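Local structure of epidermin biosynthesis protein EpiD (Staphylococcus aureus, 3QJG) at residues A[79-85]-A[112-118]; A[23-27]-A[165-171]; A[41-47]-A[59-63]; A[6-12]-A[32-38]. The protein binds flavin mononucleotide and, as in other EpiD enzymes, probably catalyses the oxidative decarboxylation of the C-terminal cysteine of the epidermin precursor peptide. All coordinates share one frame. Residue numbers count along the deposited sequence, not the author numbering.

Contact 1: A[79-85]-A[112-118]; sequences KIIILPA and KLSIFPN. With FMN (flavin mononucleotide), chain M.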
# COMPACT_ATOMS: atom_id res chain seq x y z
N LYS A 79 -5.77 -16.73 38.37
CA LYS A 79 -4.53 -16.02 38.71
C LYS A 79 -4.14 -15.24 37.50
O LYS A 79 -4.30 -15.74 36.39
CB LYS A 79 -3.38 -17.00 39.10
CG LYS A 79 -3.70 -17.87 40.29
CD LYS A 79 -3.97 -17.05 41.55
CE LYS A 79 -4.25 -17.93 42.80
NZ LYS A 79 -4.34 -17.08 44.01
N ILE A 80 -3.70 -14.01 37.73
CA ILE A 80 -3.15 -13.20 36.71
C ILE A 80 -1.80 -12.75 37.18
O ILE A 80 -1.67 -12.21 38.34
CB ILE A 80 -4.04 -11.94 36.40
CG1 ILE A 80 -5.44 -12.45 36.02
CG2 ILE A 80 -3.37 -11.08 35.33
CD1 ILE A 80 -6.50 -11.43 35.71
N ILE A 81 -0.81 -12.95 36.31
CA ILE A 81 0.57 -12.59 36.61
C ILE A 81 1.16 -11.63 35.58
O ILE A 81 0.94 -11.76 34.39
CB ILE A 81 1.48 -13.82 36.79
CG1 ILE A 81 1.86 -14.53 35.50
CG2 ILE A 81 0.83 -14.92 37.73
CD1 ILE A 81 2.88 -15.64 35.80
N ILE A 82 1.91 -10.63 36.05
CA ILE A 82 2.67 -9.86 35.11
C ILE A 82 4.14 -10.32 35.13
O ILE A 82 4.87 -10.15 36.14
CB ILE A 82 2.52 -8.35 35.36
CG1 ILE A 82 1.07 -7.99 35.63
CG2 ILE A 82 3.05 -7.60 34.16
CD1 ILE A 82 0.84 -6.56 35.91
N LEU A 83 4.59 -10.94 34.04
CA LEU A 83 5.93 -11.55 33.99
C LEU A 83 6.47 -11.56 32.56
O LEU A 83 5.87 -12.21 31.68
CB LEU A 83 5.89 -12.98 34.54
CG LEU A 83 7.28 -13.55 34.83
CD1 LEU A 83 7.27 -14.70 35.82
CD2 LEU A 83 8.01 -13.93 33.55
N PRO A 84 7.56 -10.83 32.30
CA PRO A 84 8.26 -9.83 33.15
C PRO A 84 7.44 -8.55 33.25
O PRO A 84 6.80 -8.17 32.27
CB PRO A 84 9.51 -9.52 32.36
CG PRO A 84 9.13 -9.86 30.90
CD PRO A 84 8.19 -10.98 30.98
N ALA A 85 7.56 -7.84 34.37
CA ALA A 85 6.83 -6.66 34.64
C ALA A 85 7.82 -5.54 34.55
O ALA A 85 8.75 -5.53 35.36
CB ALA A 85 6.20 -6.68 36.07
N LYS A 112 -6.50 -10.75 42.12
CA LYS A 112 -5.96 -11.94 41.48
C LYS A 112 -4.55 -11.79 40.96
O LYS A 112 -4.08 -12.67 40.26
CB LYS A 112 -6.81 -12.31 40.26
CG LYS A 112 -8.28 -12.39 40.49
CD LYS A 112 -8.96 -12.76 39.15
CE LYS A 112 -10.29 -13.35 39.37
NZ LYS A 112 -10.90 -13.56 38.08
N LEU A 113 -3.89 -10.67 41.28
CA LEU A 113 -2.78 -10.21 40.49
C LEU A 113 -1.45 -10.24 41.20
O LEU A 113 -1.32 -9.75 42.33
CB LEU A 113 -3.08 -8.79 40.02
CG LEU A 113 -2.02 -8.08 39.17
CD1 LEU A 113 -2.25 -8.68 37.78
CD2 LEU A 113 -2.25 -6.56 39.28
N SER A 114 -0.46 -10.81 40.49
CA SER A 114 0.90 -11.01 40.99
C SER A 114 1.81 -10.37 39.97
O SER A 114 1.68 -10.64 38.79
CB SER A 114 1.27 -12.49 41.07
OG SER A 114 0.57 -13.16 42.08
N ILE A 115 2.77 -9.58 40.46
CA ILE A 115 3.72 -8.86 39.63
C ILE A 115 5.13 -9.40 39.92
O ILE A 115 5.51 -9.55 41.09
CB ILE A 115 3.63 -7.33 39.91
CG1 ILE A 115 2.23 -6.82 39.49
CG2 ILE A 115 4.72 -6.60 39.16
CD1 ILE A 115 1.90 -5.35 39.88
N PHE A 116 5.86 -9.76 38.86
CA PHE A 116 7.25 -10.18 38.89
C PHE A 116 8.10 -9.12 38.20
O PHE A 116 8.31 -9.17 37.00
CB PHE A 116 7.39 -11.51 38.18
CG PHE A 116 6.63 -12.60 38.84
CD1 PHE A 116 7.23 -13.41 39.79
CD2 PHE A 116 5.30 -12.83 38.52
CE1 PHE A 116 6.52 -14.44 40.39
CE2 PHE A 116 4.58 -13.91 39.09
CZ PHE A 116 5.18 -14.69 40.03
N PRO A 117 8.56 -8.12 38.96
CA PRO A 117 9.28 -7.00 38.42
C PRO A 117 10.58 -7.37 37.73
O PRO A 117 11.29 -8.34 38.13
CB PRO A 117 9.62 -6.15 39.65
CG PRO A 117 8.86 -6.69 40.81
CD PRO A 117 8.33 -8.04 40.43
N ASN A 118 10.93 -6.59 36.71
CA ASN A 118 12.06 -6.90 35.84
C ASN A 118 12.57 -5.64 35.19
O ASN A 118 11.93 -5.07 34.33
CB ASN A 118 11.62 -7.93 34.80
CG ASN A 118 12.80 -8.60 34.10
OD1 ASN A 118 13.14 -9.75 34.40
ND2 ASN A 118 13.43 -7.89 33.12
N1 FMN M . 11.80 -1.78 30.67
C2 FMN M . 11.66 -2.40 31.88
O2 FMN M . 11.00 -1.86 32.77
N3 FMN M . 12.28 -3.59 32.13
C4 FMN M . 13.04 -4.18 31.17
O4 FMN M . 13.56 -5.23 31.49
C4A FMN M . 13.22 -3.58 29.93
N5 FMN M . 13.98 -4.15 28.93
C5A FMN M . 14.06 -3.55 27.72
C6 FMN M . 14.87 -4.10 26.73
C7 FMN M . 14.96 -3.48 25.50
C7M FMN M . 15.79 -4.06 24.39
C8 FMN M . 14.26 -2.29 25.27
C8M FMN M . 14.36 -1.54 23.97
C9 FMN M . 13.50 -1.72 26.27
C9A FMN M . 13.39 -2.34 27.50
N10 FMN M . 12.64 -1.73 28.51
C10 FMN M . 12.56 -2.37 29.70
C1' FMN M . 11.89 -0.44 28.35
C2' FMN M . 10.40 -0.69 28.16
O2' FMN M . 10.19 -1.65 27.11
C3' FMN M . 9.77 0.63 27.94
O3' FMN M . 9.88 1.48 29.11
C4' FMN M . 8.31 0.49 27.52
O4' FMN M . 7.69 1.76 27.44
C5' FMN M . 7.49 -0.28 28.50
O5' FMN M . 6.25 -0.51 27.87
P FMN M . 5.22 -1.61 28.43
O1P FMN M . 3.87 -1.24 27.92
O2P FMN M . 5.27 -1.59 29.93
O3P FMN M . 5.36 -2.98 27.92

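Contact 2: A[23-27]-A[165-171]; sequences HYIIE and APEPYKV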
# COMPACT_ATOMS: atom_id res chain seq x y z
N HIS A 23 9.22 -21.17 28.53
CA HIS A 23 9.64 -22.01 29.67
C HIS A 23 8.63 -21.93 30.82
O HIS A 23 8.28 -22.94 31.40
CB HIS A 23 11.04 -21.62 30.20
CG HIS A 23 12.09 -21.55 29.13
ND1 HIS A 23 12.33 -22.59 28.26
CD2 HIS A 23 12.97 -20.56 28.79
CE1 HIS A 23 13.30 -22.25 27.42
NE2 HIS A 23 13.70 -21.02 27.72
N TYR A 24 8.19 -20.71 31.14
CA TYR A 24 7.23 -20.49 32.20
C TYR A 24 5.87 -21.09 31.82
O TYR A 24 5.21 -21.76 32.62
CB TYR A 24 7.10 -19.00 32.46
CG TYR A 24 8.35 -18.36 33.02
CD1 TYR A 24 8.45 -18.06 34.37
CD2 TYR A 24 9.40 -18.01 32.20
CE1 TYR A 24 9.57 -17.44 34.88
CE2 TYR A 24 10.54 -17.40 32.71
CZ TYR A 24 10.62 -17.11 34.05
OH TYR A 24 11.76 -16.50 34.54
N ILE A 25 5.47 -20.90 30.57
CA ILE A 25 4.23 -21.52 30.11
C ILE A 25 4.31 -23.04 30.27
O ILE A 25 3.39 -23.66 30.80
CB ILE A 25 3.93 -21.22 28.64
CG1 ILE A 25 3.73 -19.71 28.44
CG2 ILE A 25 2.72 -22.03 28.20
CD1 ILE A 25 3.75 -19.28 26.96
N ILE A 26 5.42 -23.63 29.84
CA ILE A 26 5.53 -25.09 29.90
C ILE A 26 5.33 -25.58 31.34
O ILE A 26 4.68 -26.63 31.59
CB ILE A 26 6.88 -25.60 29.29
CG1 ILE A 26 6.88 -25.48 27.75
CG2 ILE A 26 7.18 -27.07 29.68
CD1 ILE A 26 7.92 -26.41 27.05
N GLU A 27 5.90 -24.84 32.29
CA GLU A 27 5.89 -25.23 33.68
C GLU A 27 4.56 -24.93 34.38
O GLU A 27 4.15 -25.68 35.24
CB GLU A 27 7.06 -24.55 34.44
CG GLU A 27 8.49 -25.00 34.02
CD GLU A 27 8.66 -26.53 33.87
OE1 GLU A 27 9.00 -27.00 32.75
OE2 GLU A 27 8.48 -27.27 34.87
N ALA A 165 12.94 -11.41 36.69
CA ALA A 165 11.90 -12.44 36.87
C ALA A 165 12.57 -13.72 37.38
O ALA A 165 13.67 -14.04 36.98
CB ALA A 165 11.11 -12.69 35.55
N PRO A 166 11.90 -14.46 38.27
CA PRO A 166 12.56 -15.60 38.85
C PRO A 166 12.36 -16.83 38.01
O PRO A 166 11.59 -16.82 37.04
CB PRO A 166 11.84 -15.75 40.19
CG PRO A 166 10.45 -15.21 39.93
CD PRO A 166 10.66 -14.10 38.99
N GLU A 167 13.03 -17.89 38.40
CA GLU A 167 12.89 -19.11 37.64
C GLU A 167 11.45 -19.65 37.76
O GLU A 167 10.73 -19.37 38.75
CB GLU A 167 13.95 -20.14 38.00
CG GLU A 167 15.31 -19.82 37.37
CD GLU A 167 15.21 -19.11 36.00
OE1 GLU A 167 14.69 -19.71 35.02
OE2 GLU A 167 15.69 -17.95 35.91
N PRO A 168 10.98 -20.35 36.69
CA PRO A 168 9.62 -20.84 36.64
C PRO A 168 9.09 -21.55 37.88
O PRO A 168 7.93 -21.30 38.29
CB PRO A 168 9.63 -21.79 35.44
CG PRO A 168 10.64 -21.25 34.54
CD PRO A 168 11.67 -20.60 35.40
N TYR A 169 9.91 -22.36 38.54
CA TYR A 169 9.42 -23.01 39.78
C TYR A 169 9.09 -21.99 40.89
O TYR A 169 8.18 -22.24 41.69
CB TYR A 169 10.39 -24.12 40.28
CG TYR A 169 11.60 -23.65 41.08
CD1 TYR A 169 11.54 -23.56 42.46
CD2 TYR A 169 12.80 -23.36 40.44
CE1 TYR A 169 12.67 -23.14 43.21
CE2 TYR A 169 13.93 -22.94 41.16
CZ TYR A 169 13.86 -22.84 42.55
OH TYR A 169 14.97 -22.43 43.27
N LYS A 170 9.78 -20.86 40.94
CA LYS A 170 9.50 -19.85 41.99
C LYS A 170 8.19 -19.15 41.71
O LYS A 170 7.47 -18.77 42.63
CB LYS A 170 10.61 -18.79 42.11
CG LYS A 170 11.92 -19.28 42.77
CD LYS A 170 11.81 -19.34 44.30
CE LYS A 170 13.16 -19.64 44.95
NZ LYS A 170 12.99 -20.12 46.37
N VAL A 171 7.89 -18.97 40.43
CA VAL A 171 6.61 -18.44 40.00
C VAL A 171 5.52 -19.38 40.47
O VAL A 171 4.54 -18.93 41.05
CB VAL A 171 6.59 -18.28 38.44
CG1 VAL A 171 5.21 -17.75 37.95
CG2 VAL A 171 7.73 -17.35 37.99

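Contact 3: A[41-47]-A[59-63]; sequences TNGRKFI and YYDEF. With FMN (flavin mononucleotide), chain M.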
# COMPACT_ATOMS: atom_id res chain seq x y z
N THR A 41 1.54 -3.29 24.61
CA THR A 41 1.59 -2.84 23.22
C THR A 41 3.07 -2.90 22.81
O THR A 41 3.43 -3.57 21.84
CB THR A 41 0.87 -1.49 23.00
OG1 THR A 41 -0.55 -1.68 23.28
CG2 THR A 41 1.10 -0.95 21.53
N ASN A 42 3.90 -2.24 23.60
CA ASN A 42 5.32 -2.28 23.41
C ASN A 42 5.93 -3.65 23.55
O ASN A 42 7.02 -3.85 23.04
CB ASN A 42 6.03 -1.34 24.38
CG ASN A 42 5.55 0.07 24.26
OD1 ASN A 42 5.26 0.52 23.18
ND2 ASN A 42 5.47 0.80 25.38
N GLY A 43 5.27 -4.54 24.29
CA GLY A 43 5.72 -5.87 24.51
C GLY A 43 5.67 -6.72 23.27
O GLY A 43 6.50 -7.65 23.12
N ARG A 44 4.77 -6.38 22.35
CA ARG A 44 4.49 -7.21 21.15
C ARG A 44 5.74 -7.44 20.30
O ARG A 44 5.90 -8.48 19.68
CB ARG A 44 3.43 -6.54 20.26
CG ARG A 44 2.08 -6.31 20.89
CD ARG A 44 1.12 -5.49 19.99
NE ARG A 44 0.76 -6.25 18.81
CZ ARG A 44 -0.18 -7.18 18.77
NH1 ARG A 44 -0.94 -7.44 19.84
NH2 ARG A 44 -0.39 -7.82 17.62
N LYS A 45 6.61 -6.43 20.26
CA LYS A 45 7.82 -6.49 19.40
C LYS A 45 8.87 -7.46 19.92
O LYS A 45 9.75 -7.82 19.16
CB LYS A 45 8.46 -5.09 19.22
CG LYS A 45 9.05 -4.54 20.50
CD LYS A 45 9.61 -3.07 20.37
CE LYS A 45 9.28 -2.35 21.67
NZ LYS A 45 10.20 -1.26 21.87
N PHE A 46 8.79 -7.84 21.20
CA PHE A 46 9.73 -8.77 21.79
C PHE A 46 9.37 -10.25 21.57
O PHE A 46 10.24 -11.13 21.77
CB PHE A 46 9.91 -8.55 23.29
CG PHE A 46 10.52 -7.20 23.66
CD1 PHE A 46 11.82 -7.11 24.06
CD2 PHE A 46 9.75 -6.06 23.71
CE1 PHE A 46 12.37 -5.88 24.43
CE2 PHE A 46 10.29 -4.85 24.07
CZ PHE A 46 11.61 -4.77 24.43
N ILE A 47 8.15 -10.56 21.11
CA ILE A 47 7.67 -11.93 21.08
C ILE A 47 7.11 -12.31 19.71
O ILE A 47 7.03 -11.49 18.80
CB ILE A 47 6.62 -12.24 22.22
CG1 ILE A 47 5.42 -11.28 22.21
CG2 ILE A 47 7.29 -12.18 23.61
CD1 ILE A 47 4.41 -11.49 21.10
N TYR A 59 -3.70 -16.84 22.96
CA TYR A 59 -2.91 -15.66 22.90
C TYR A 59 -3.89 -14.55 22.55
O TYR A 59 -4.53 -14.60 21.50
CB TYR A 59 -1.78 -15.79 21.90
CG TYR A 59 -1.03 -14.50 21.72
CD1 TYR A 59 -0.40 -13.89 22.78
CD2 TYR A 59 -0.99 -13.86 20.48
CE1 TYR A 59 0.26 -12.69 22.62
CE2 TYR A 59 -0.31 -12.70 20.31
CZ TYR A 59 0.29 -12.10 21.40
OH TYR A 59 0.92 -10.93 21.19
N TYR A 60 -4.07 -13.61 23.48
CA TYR A 60 -5.04 -12.53 23.31
C TYR A 60 -4.30 -11.45 22.62
O TYR A 60 -3.27 -10.96 23.13
CB TYR A 60 -5.63 -12.02 24.64
CG TYR A 60 -6.43 -13.05 25.41
CD1 TYR A 60 -7.55 -13.66 24.82
CD2 TYR A 60 -6.03 -13.48 26.67
CE1 TYR A 60 -8.25 -14.65 25.48
CE2 TYR A 60 -6.75 -14.48 27.36
CZ TYR A 60 -7.85 -15.05 26.76
OH TYR A 60 -8.57 -16.01 27.43
N ASP A 61 -4.83 -11.04 21.49
CA ASP A 61 -4.16 -10.04 20.66
C ASP A 61 -5.12 -8.86 20.34
O ASP A 61 -5.97 -8.97 19.48
CB ASP A 61 -3.73 -10.74 19.38
CG ASP A 61 -2.88 -9.86 18.44
OD1 ASP A 61 -2.72 -8.61 18.69
OD2 ASP A 61 -2.39 -10.48 17.45
N GLU A 62 -4.95 -7.75 21.04
CA GLU A 62 -5.77 -6.53 20.91
C GLU A 62 -5.75 -5.93 19.49
O GLU A 62 -6.73 -5.28 19.05
CB GLU A 62 -5.26 -5.46 21.92
CG GLU A 62 -6.31 -4.46 22.28
CD GLU A 62 -5.78 -3.25 23.00
OE1 GLU A 62 -4.66 -3.26 23.56
OE2 GLU A 62 -6.54 -2.27 23.00
N PHE A 63 -4.65 -6.11 18.76
CA PHE A 63 -4.50 -5.62 17.36
C PHE A 63 -5.36 -6.45 16.43
O PHE A 63 -6.00 -5.95 15.53
CB PHE A 63 -3.03 -5.72 16.90
CG PHE A 63 -2.75 -5.12 15.52
CD1 PHE A 63 -2.68 -3.74 15.35
CD2 PHE A 63 -2.54 -5.95 14.41
CE1 PHE A 63 -2.41 -3.18 14.11
CE2 PHE A 63 -2.27 -5.40 13.17
CZ PHE A 63 -2.19 -3.99 13.02
N1 FMN M . 11.80 -1.78 30.67
C2 FMN M . 11.66 -2.40 31.88
O2 FMN M . 11.00 -1.86 32.77
N3 FMN M . 12.28 -3.59 32.13
C4 FMN M . 13.04 -4.18 31.17
O4 FMN M . 13.56 -5.23 31.49
C4A FMN M . 13.22 -3.58 29.93
N5 FMN M . 13.98 -4.15 28.93
C5A FMN M . 14.06 -3.55 27.72
C6 FMN M . 14.87 -4.10 26.73
C7 FMN M . 14.96 -3.48 25.50
C7M FMN M . 15.79 -4.06 24.39
C8 FMN M . 14.26 -2.29 25.27
C8M FMN M . 14.36 -1.54 23.97
C9 FMN M . 13.50 -1.72 26.27
C9A FMN M . 13.39 -2.34 27.50
N10 FMN M . 12.64 -1.73 28.51
C10 FMN M . 12.56 -2.37 29.70
C1' FMN M . 11.89 -0.44 28.35
C2' FMN M . 10.40 -0.69 28.16
O2' FMN M . 10.19 -1.65 27.11
C3' FMN M . 9.77 0.63 27.94
O3' FMN M . 9.88 1.48 29.11
C4' FMN M . 8.31 0.49 27.52
O4' FMN M . 7.69 1.76 27.44
C5' FMN M . 7.49 -0.28 28.50
O5' FMN M . 6.25 -0.51 27.87
P FMN M . 5.22 -1.61 28.43
O1P FMN M . 3.87 -1.24 27.92
O2P FMN M . 5.27 -1.59 29.93
O3P FMN M . 5.36 -2.98 27.92
O HOH W 1 -2.15 -3.89 22.89

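Contact 4: A[6-12]-A[32-38]; sequences ENVLICL and FDEVNVI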
# COMPACT_ATOMS: atom_id res chain seq x y z
N GLU A 6 -7.94 -24.60 37.56
CA GLU A 6 -7.67 -23.16 37.54
C GLU A 6 -7.02 -22.70 36.18
O GLU A 6 -6.30 -23.48 35.55
CB GLU A 6 -6.72 -22.79 38.69
CG GLU A 6 -7.21 -22.92 40.15
CD GLU A 6 -6.55 -21.88 41.09
OE1 GLU A 6 -5.33 -21.60 40.97
OE2 GLU A 6 -7.29 -21.31 41.94
N ASN A 7 -7.23 -21.43 35.80
CA ASN A 7 -6.55 -20.81 34.66
C ASN A 7 -5.67 -19.68 35.08
O ASN A 7 -6.06 -18.86 35.97
CB ASN A 7 -7.55 -20.26 33.69
CG ASN A 7 -8.51 -21.30 33.17
OD1 ASN A 7 -8.15 -22.46 32.95
ND2 ASN A 7 -9.73 -20.87 32.94
N VAL A 8 -4.51 -19.55 34.45
CA VAL A 8 -3.63 -18.41 34.78
C VAL A 8 -3.44 -17.62 33.49
O VAL A 8 -3.46 -18.20 32.41
CB VAL A 8 -2.28 -18.85 35.32
CG1 VAL A 8 -1.58 -19.79 34.30
CG2 VAL A 8 -1.41 -17.61 35.64
N LEU A 9 -3.31 -16.32 33.61
CA LEU A 9 -3.03 -15.50 32.47
C LEU A 9 -1.67 -14.91 32.72
O LEU A 9 -1.43 -14.36 33.81
CB LEU A 9 -4.09 -14.40 32.30
CG LEU A 9 -3.86 -13.31 31.24
CD1 LEU A 9 -3.78 -13.91 29.79
CD2 LEU A 9 -4.98 -12.24 31.37
N ILE A 10 -0.77 -15.02 31.72
CA ILE A 10 0.52 -14.35 31.80
C ILE A 10 0.47 -13.07 31.00
O ILE A 10 0.14 -13.08 29.85
CB ILE A 10 1.67 -15.20 31.23
CG1 ILE A 10 1.77 -16.53 31.96
CG2 ILE A 10 3.00 -14.45 31.31
CD1 ILE A 10 2.43 -17.64 31.09
N CYS A 11 0.80 -11.96 31.65
CA CYS A 11 0.90 -10.68 30.99
C CYS A 11 2.37 -10.36 30.71
O CYS A 11 3.13 -10.22 31.61
CB CYS A 11 0.24 -9.62 31.88
SG CYS A 11 -1.52 -10.03 32.24
N LEU A 12 2.76 -10.25 29.44
CA LEU A 12 4.16 -9.99 29.06
C LEU A 12 4.37 -8.51 28.80
O LEU A 12 3.62 -7.93 28.08
CB LEU A 12 4.47 -10.66 27.73
CG LEU A 12 4.37 -12.15 27.65
CD1 LEU A 12 4.62 -12.58 26.24
CD2 LEU A 12 5.37 -12.67 28.65
N PHE A 32 -1.80 -25.60 36.10
CA PHE A 32 -3.01 -24.91 35.65
C PHE A 32 -3.61 -25.54 34.42
O PHE A 32 -2.89 -26.06 33.59
CB PHE A 32 -2.67 -23.47 35.36
CG PHE A 32 -2.36 -22.66 36.57
CD1 PHE A 32 -3.39 -22.16 37.37
CD2 PHE A 32 -1.06 -22.37 36.91
CE1 PHE A 32 -3.09 -21.38 38.50
CE2 PHE A 32 -0.75 -21.57 38.03
CZ PHE A 32 -1.77 -21.09 38.83
N ASP A 33 -4.92 -25.54 34.30
CA ASP A 33 -5.57 -26.10 33.11
C ASP A 33 -5.18 -25.32 31.86
O ASP A 33 -4.47 -25.81 31.02
CB ASP A 33 -7.10 -26.11 33.26
CG ASP A 33 -7.78 -26.99 32.22
OD1 ASP A 33 -7.05 -27.65 31.45
OD2 ASP A 33 -9.03 -27.03 32.17
N GLU A 34 -5.63 -24.09 31.74
CA GLU A 34 -5.25 -23.25 30.62
C GLU A 34 -4.16 -22.32 31.09
O GLU A 34 -4.24 -21.79 32.20
CB GLU A 34 -6.39 -22.38 30.09
CG GLU A 34 -7.42 -23.09 29.23
CD GLU A 34 -8.51 -22.12 28.74
OE1 GLU A 34 -8.38 -20.87 28.90
OE2 GLU A 34 -9.50 -22.58 28.17
N VAL A 35 -3.15 -22.11 30.24
CA VAL A 35 -2.20 -21.02 30.48
C VAL A 35 -2.31 -20.16 29.24
O VAL A 35 -2.04 -20.63 28.14
CB VAL A 35 -0.74 -21.52 30.62
CG1 VAL A 35 0.21 -20.32 30.70
CG2 VAL A 35 -0.58 -22.46 31.85
N ASN A 36 -2.73 -18.91 29.42
CA ASN A 36 -3.03 -17.97 28.35
C ASN A 36 -2.11 -16.79 28.47
O ASN A 36 -1.54 -16.56 29.53
CB ASN A 36 -4.48 -17.44 28.50
CG ASN A 36 -5.50 -18.58 28.37
OD1 ASN A 36 -5.32 -19.41 27.53
ND2 ASN A 36 -6.54 -18.62 29.24
N VAL A 37 -1.99 -16.04 27.37
CA VAL A 37 -1.00 -15.01 27.31
C VAL A 37 -1.54 -13.81 26.62
O VAL A 37 -2.30 -13.96 25.67
CB VAL A 37 0.22 -15.52 26.53
CG1 VAL A 37 1.29 -14.46 26.48
CG2 VAL A 37 0.75 -16.76 27.22
N ILE A 38 -1.13 -12.65 27.12
CA ILE A 38 -1.35 -11.37 26.48
C ILE A 38 -0.09 -10.52 26.61
O ILE A 38 0.55 -10.58 27.63
CB ILE A 38 -2.54 -10.57 27.14
CG1 ILE A 38 -2.87 -9.29 26.36
CG2 ILE A 38 -2.28 -10.27 28.64
CD1 ILE A 38 -4.17 -8.55 26.86

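Contact 1: A[79-85]-A[112-118]
Two hydrogen bonds join Asn118 to the flavin. FMN N3 donates to Asn118 O at 2.7 Å, and Asn118 ND2 donates to FMN O4 at 3.1 Å. Asn118 OD1 is held by the backbone N of Ala165 and by Asn17, which helps to fix the amide. Behind this residue the two strands run parallel. Ile80 N binds Lys112 O (2.9 Å), Ser114 N binds Ile80 O (2.8 Å), Ile82 N binds Ser114 O (2.7 Å) and Phe116 N binds Ile82 O (2.9 Å). A beta bulge then shifts the register by one residue, at the cis peptide before Pro84. Pairing resumes with Ala85 N to Phe116 O at 3.0 Å and a weak bond from Asn118 N to Ala85 O at 2.8 Å. Ile80, Ile82, Leu113 and Ile115 pack on one face of the sheet; Ile80 CG2 lies 3.6 Å from Leu113 CD1. Ile81 lies on the other face, with its CB 3.9 Å from Phe116 CE2. Leu83 CD1 sits over the Phe116 ring in a CH-pi contact, 4.0 Å from the centroid. This is the parallel sheet core of a Rossmann-like flavoprotein, with the flavin bound at the C-terminal ends of the strands.

Contact 2: A[23-27]-A[165-171]
This is a small, partly buried contact between helix 21-28 and the start of the C-terminal helix 168-174 with the loop before it. Both helices lie over the same face of the central sheet. Tyr24 carries most of the contact. Its hydroxyl donates a short hydrogen bond to the backbone oxygen of Pro166, with OH to O at 2.5 Å. This ties the end of the side chain to the loop just before the helix. Pro168 covers one face of the Tyr24 ring. Its CG is 3.8 Å from the ring centroid and nearly on the ring normal, a clear CH-pi contact. Val171 meets the ring edge, with CG2 3.6 Å from Tyr24 CE1. One turn further along helix 21-28, Glu27 CG touches Pro168 CB at 3.7 Å, so Pro168 packs against both residues. Glu167 is the N-cap residue of helix 168-174, and its backbone O accepts from Lys170 N at 2.8 Å. On the sheet side, Tyr24 and Val171 both rest on Leu83 of strand 79-85. On another side of helix 21-28, His23 and Ile26 pack against a third subunit. The contact thus joins the helix of the first beta-alpha-beta unit to the C-terminal helix, side by side in the helical layer that covers one face of a Rossmann-like alpha/beta sheet.

Contact 3: A[41-47]-A[59-63]
The guanidinium of Arg44 forms a salt bridge with the carboxylate of Asp61. Arg44 NH1 donates to Asp61 OD1 at a very short 2.4 Å, and Arg44 NH2 makes a weak bond to the same Asp61 OD1 at 2.7 Å. OD1 has a further donor within its own segment. Phe63 N binds Asp61 OD1 at 3.2 Å, which makes an Asx turn. The flat guanidinium lies between two side chains: the Tyr59 hydroxyl is over one face and Phe63 CB over the opposite face, 3.4 Å from Arg44 NH2. A second polar link runs through water. The water is 2.8 Å from Thr41 OG1 and donates to Glu62 OE1 at 2.7 Å. Glu62 OE1 also accepts from the backbone N of Leu101. Segment 41-47 follows strand 34-39 of the Rossmann-like fold and forms part of the FMN pocket at the C-terminal end of that strand. Asn42 ND2 donates to FMN O5' at 2.9 Å. The Phe46 ring meets the flavin with its edge, Phe46 CE1 to FMN C7 at 3.7 Å. A second subunit closes in here: Asn42 ND2 has a weak bond to its Asp99 O, and the Phe46 ring meets its Phe67. The apolar end of the contact is slight: Ile47 CD1 is 4.2 Å from Tyr59 CZ.

Contact 4: A[6-12]-A[32-38]
Val8, Ile10, Val35 and Val37 form the apolar centre on one face of this parallel strand pair. Ile10 CD1 touches Val35 CG1 at 3.5 Å, and Val8 CG1 is 3.8 Å from Val35 CG2. The two strands belong to a beta-alpha-beta crossover unit of the Rossmann-like fold, and its helix 21-28 covers this face, with Ile21 and Ile25 packed on Ile10. Near the start of the strands, Val8 CB sits over the Phe32 ring, 3.9 Å from its centroid, in a CH-pi contact. On the other face Cys11 SG is 3.7 Å from Ile38 CG2, and helix 101-107 covers Leu9, Cys11 and Ile38. Regular parallel bonds hold the backbones: Val8 N to Glu34 O (3.2 Å), Asn36 N to Val8 O (3.2 Å), Ile10 N to Asn36 O (2.8 Å), Ile38 N to Ile10 O (3.0 Å) and Leu12 N to Ile38 O (2.9 Å). Asn7, Glu34 and Asn36 share the face of Leu9, from mid-strand to the N-terminal edge. Asn36 ND2 donates to Glu34 OE1 at 2.9 Å and also bonds His77, while Glu34 forms a salt bridge with Lys76. At the edge, Asp33 N binds Glu6 O at 2.8 Å, and Asn7 OD1 accepts from Glu34 N at 3.2 Å, while Asn7 ND2 binds Lys76 O.

Contacts 1 and 4 are buried strand pairs of one sheet. Strands 7-12 and 79-85 are neighbours in it, with bonds such as Ile81 O to Cys11 N at 2.8 Å. Both rely on backbone bonds and aliphatic side chains. Contact 2 is partly buried and joins helices. It crosses contact 4 along the chain, and its Ile25 packs on Ile10, Val35 and Val37. Val171 of contact 2 meets Leu83 and Phe116 of contact 1. Contact 3 is a surface contact held by charge and water. It reaches the sheet where Tyr60 N meets Val37 O at 2.8 Å. Contacts 1 and 3 do not touch, but both hold the same FMN.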